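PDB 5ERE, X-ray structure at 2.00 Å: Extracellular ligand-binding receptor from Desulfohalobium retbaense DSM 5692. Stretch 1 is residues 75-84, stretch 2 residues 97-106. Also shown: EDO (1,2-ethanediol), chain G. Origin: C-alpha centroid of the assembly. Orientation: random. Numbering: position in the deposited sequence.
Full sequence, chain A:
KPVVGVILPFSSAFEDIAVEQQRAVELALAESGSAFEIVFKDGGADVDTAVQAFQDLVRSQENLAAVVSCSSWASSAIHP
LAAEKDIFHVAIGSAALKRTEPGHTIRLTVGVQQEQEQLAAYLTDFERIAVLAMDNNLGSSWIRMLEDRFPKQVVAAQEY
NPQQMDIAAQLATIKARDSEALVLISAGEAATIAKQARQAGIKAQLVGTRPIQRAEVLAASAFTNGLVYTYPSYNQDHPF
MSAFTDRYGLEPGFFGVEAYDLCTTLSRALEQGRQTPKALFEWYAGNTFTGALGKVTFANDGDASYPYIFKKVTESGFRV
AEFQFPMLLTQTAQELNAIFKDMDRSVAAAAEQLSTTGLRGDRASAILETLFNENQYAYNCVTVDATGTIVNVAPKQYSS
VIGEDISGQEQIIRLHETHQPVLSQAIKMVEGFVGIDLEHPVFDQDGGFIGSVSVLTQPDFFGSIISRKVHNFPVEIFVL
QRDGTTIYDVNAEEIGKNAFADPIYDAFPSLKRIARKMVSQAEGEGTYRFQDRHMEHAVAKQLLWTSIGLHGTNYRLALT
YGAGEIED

Stretch 1, residues 75-84: SSAIHPLAAE
Stretch 2 (97-106) LKRTEPGHTI

Residues 75-84 form a helix that begins earlier in the chain and kinks at Pro80, whose N cannot bond to the preceding turn. Residues 97-106 run alongside without regular helix or strand until Ile106. CA atoms are 5.2 Å apart for Ser76 and Leu97, 6.6 Å for Pro80 and Glu101, and 6.1 Å for Ala83 and His104, so the loop advances along the helix in the same sense. A type II turn from Glu101 to His104, with Gly103 at phi/psi 80/16, brings the loop back, leaving the CA atoms of His79 and Thr105 6.3 Å apart. The contact buries 493 Å².

His79 covers the most surface. Its CB points toward the loop, and with chi1 t (163°) and chi2 76° the imidazole reaches into the curve of the loop. His79 NE2 accepts hydrogen bonds from Thr100 N (3.0 Å, nearly linear) and Glu101 N (3.1 Å), and so must be unprotonated. At the other nitrogen, His79 ND1 hydrogen-bonds Thr105 OG1 (2.8 Å; Thr105 chi1 m). One ring thus ties together both limbs of the loop. A water donates to His79 O at 2.6 Å and lies 3.1 Å from Thr105 OG1, reinforcing this link.

Ala83 packs its methyl over one face of the His104 ring (chi1 m, chi2 -96°), with CB 3.8 Å from the ring centroid in a CH-pi contact. Glu101 CG lies 3.9 Å from the same Ala83 CB.

Near the start, Ser76 (chi1 m) accepts a hydrogen bond at OG from Lys98 N (3.0 Å), while a water donates to Ser76 O and Lys98 O, 2.7 Å from each. Leu97 (chi1 t, chi2 p) adds an apolar contact, its CD1 4.4 Å from His79 CB. Within the loop, Arg99 NH1 and NH2 donate to Thr105 O at 3.0 and 3.1 Å, bracing the two limbs.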

# COMPACT_ATOMS: atom_id res chain seq x y z
N SER A 75 -18.83 14.08 5.87
CA SER A 75 -18.20 13.57 7.06
C SER A 75 -17.22 14.60 7.63
O SER A 75 -17.11 14.74 8.84
CB SER A 75 -17.49 12.23 6.79
OG SER A 75 -18.42 11.15 6.60
N SER A 76 -16.50 15.31 6.77
CA SER A 76 -15.54 16.29 7.25
C SER A 76 -16.26 17.45 7.96
O SER A 76 -15.78 17.95 8.97
CB SER A 76 -14.67 16.79 6.09
OG SER A 76 -13.66 15.84 5.80
N ALA A 77 -17.44 17.83 7.47
CA ALA A 77 -18.23 18.92 8.05
C ALA A 77 -18.92 18.49 9.34
O ALA A 77 -19.08 19.28 10.27
CB ALA A 77 -19.25 19.41 7.06
N ILE A 78 -19.38 17.24 9.41
CA ILE A 78 -20.11 16.79 10.59
C ILE A 78 -19.14 16.49 11.75
O ILE A 78 -19.48 16.70 12.92
CB ILE A 78 -21.00 15.57 10.25
CG1 ILE A 78 -22.19 16.07 9.41
CG2 ILE A 78 -21.47 14.85 11.51
CD1 ILE A 78 -23.03 15.01 8.68
N HIS A 79 -17.94 16.03 11.42
CA HIS A 79 -16.93 15.62 12.41
C HIS A 79 -16.77 16.60 13.62
O HIS A 79 -16.92 16.19 14.78
CB HIS A 79 -15.60 15.40 11.69
CG HIS A 79 -14.40 15.38 12.58
ND1 HIS A 79 -14.08 14.29 13.36
CD2 HIS A 79 -13.42 16.29 12.78
CE1 HIS A 79 -12.96 14.54 14.02
NE2 HIS A 79 -12.54 15.75 13.69
N PRO A 80 -16.48 17.89 13.36
CA PRO A 80 -16.33 18.82 14.50
C PRO A 80 -17.63 19.15 15.22
O PRO A 80 -17.62 19.46 16.40
CB PRO A 80 -15.75 20.08 13.86
CG PRO A 80 -16.16 19.99 12.42
CD PRO A 80 -16.12 18.53 12.08
N LEU A 81 -18.75 19.09 14.49
CA LEU A 81 -20.06 19.37 15.06
C LEU A 81 -20.51 18.25 15.99
O LEU A 81 -20.97 18.51 17.09
CB LEU A 81 -21.08 19.57 13.94
CG LEU A 81 -20.71 20.69 12.97
CD1 LEU A 81 -21.76 20.87 11.85
CD2 LEU A 81 -20.56 21.98 13.72
N ALA A 82 -20.37 17.00 15.54
CA ALA A 82 -20.71 15.88 16.40
C ALA A 82 -19.84 15.90 17.64
O ALA A 82 -20.31 15.59 18.74
CB ALA A 82 -20.53 14.57 15.66
N ALA A 83 -18.57 16.27 17.48
CA ALA A 83 -17.65 16.30 18.60
C ALA A 83 -18.13 17.30 19.66
O ALA A 83 -18.24 16.94 20.82
CB ALA A 83 -16.25 16.65 18.14
N GLU A 84 -18.43 18.52 19.23
CA GLU A 84 -18.91 19.60 20.11
C GLU A 84 -20.20 19.23 20.84
O GLU A 84 -20.38 19.59 22.00
CB GLU A 84 -19.11 20.89 19.29
CG GLU A 84 -20.11 21.92 19.82
CD GLU A 84 -19.68 22.57 21.13
OE1 GLU A 84 -18.59 22.24 21.64
OE2 GLU A 84 -20.44 23.43 21.64
N LEU A 97 -11.63 12.10 4.70
CA LEU A 97 -11.98 12.65 6.00
C LEU A 97 -10.85 13.53 6.57
O LEU A 97 -9.68 13.12 6.59
CB LEU A 97 -12.30 11.52 6.98
CG LEU A 97 -12.45 11.93 8.45
CD1 LEU A 97 -13.68 12.81 8.64
CD2 LEU A 97 -12.53 10.68 9.35
N LYS A 98 -11.20 14.72 7.05
CA LYS A 98 -10.25 15.59 7.73
C LYS A 98 -10.53 15.61 9.24
O LYS A 98 -11.58 16.08 9.67
CB LYS A 98 -10.30 17.01 7.12
N ARG A 99 -9.59 15.09 10.03
CA ARG A 99 -9.72 15.02 11.49
C ARG A 99 -9.07 16.20 12.22
O ARG A 99 -7.94 16.55 11.95
CB ARG A 99 -9.08 13.74 12.04
CG ARG A 99 -9.59 12.42 11.46
CD ARG A 99 -8.75 11.23 11.97
NE ARG A 99 -9.40 9.94 11.74
CZ ARG A 99 -10.50 9.55 12.38
NH1 ARG A 99 -11.04 10.36 13.29
NH2 ARG A 99 -11.06 8.37 12.10
N THR A 100 -9.79 16.76 13.19
CA THR A 100 -9.32 17.88 14.00
C THR A 100 -9.54 17.63 15.49
O THR A 100 -8.89 18.24 16.32
CB THR A 100 -10.02 19.20 13.62
OG1 THR A 100 -11.40 19.16 14.00
CG2 THR A 100 -9.94 19.42 12.15
N GLU A 101 -10.46 16.72 15.80
CA GLU A 101 -10.81 16.41 17.17
C GLU A 101 -10.38 15.00 17.48
O GLU A 101 -11.03 14.04 17.07
CB GLU A 101 -12.32 16.59 17.37
CG GLU A 101 -12.80 17.95 16.93
CD GLU A 101 -11.94 19.04 17.50
OE1 GLU A 101 -11.81 19.09 18.74
OE2 GLU A 101 -11.37 19.82 16.72
N PRO A 102 -9.26 14.85 18.18
CA PRO A 102 -8.83 13.48 18.39
C PRO A 102 -9.83 12.71 19.28
O PRO A 102 -10.48 13.27 20.15
CB PRO A 102 -7.46 13.65 19.06
CG PRO A 102 -7.04 15.04 18.77
CD PRO A 102 -8.28 15.83 18.69
N GLY A 103 -9.99 11.42 18.99
CA GLY A 103 -10.93 10.60 19.71
C GLY A 103 -12.37 10.75 19.25
O GLY A 103 -13.29 10.36 19.95
N HIS A 104 -12.57 11.33 18.07
CA HIS A 104 -13.92 11.55 17.57
C HIS A 104 -13.95 11.10 16.14
O HIS A 104 -12.97 11.31 15.39
CB HIS A 104 -14.37 13.01 17.70
CG HIS A 104 -14.55 13.46 19.12
ND1 HIS A 104 -15.77 13.45 19.76
CD2 HIS A 104 -13.65 13.90 20.03
CE1 HIS A 104 -15.62 13.88 21.00
NE2 HIS A 104 -14.35 14.16 21.19
N THR A 105 -15.07 10.47 15.81
CA THR A 105 -15.34 9.91 14.50
C THR A 105 -14.55 8.64 14.24
O THR A 105 -13.34 8.65 14.14
CB THR A 105 -15.03 10.90 13.34
OG1 THR A 105 -15.82 12.09 13.50
CG2 THR A 105 -15.39 10.24 12.00
N ILE A 106 -15.28 7.55 14.11
CA ILE A 106 -14.70 6.33 13.65
C ILE A 106 -14.91 6.32 12.14
O ILE A 106 -15.96 6.70 11.68
CB ILE A 106 -15.36 5.11 14.31
CG1 ILE A 106 -14.95 5.02 15.79
CG2 ILE A 106 -15.04 3.81 13.55
CD1 ILE A 106 -13.50 4.59 16.02
C1 EDO G . -6.24 10.58 4.48
O1 EDO G . -5.67 10.41 3.17
C2 EDO G . -7.45 11.47 4.32
O2 EDO G . -8.55 10.96 5.08
O HOH W 1 -13.20 18.24 9.83
O HOH W 2 -17.10 13.81 15.70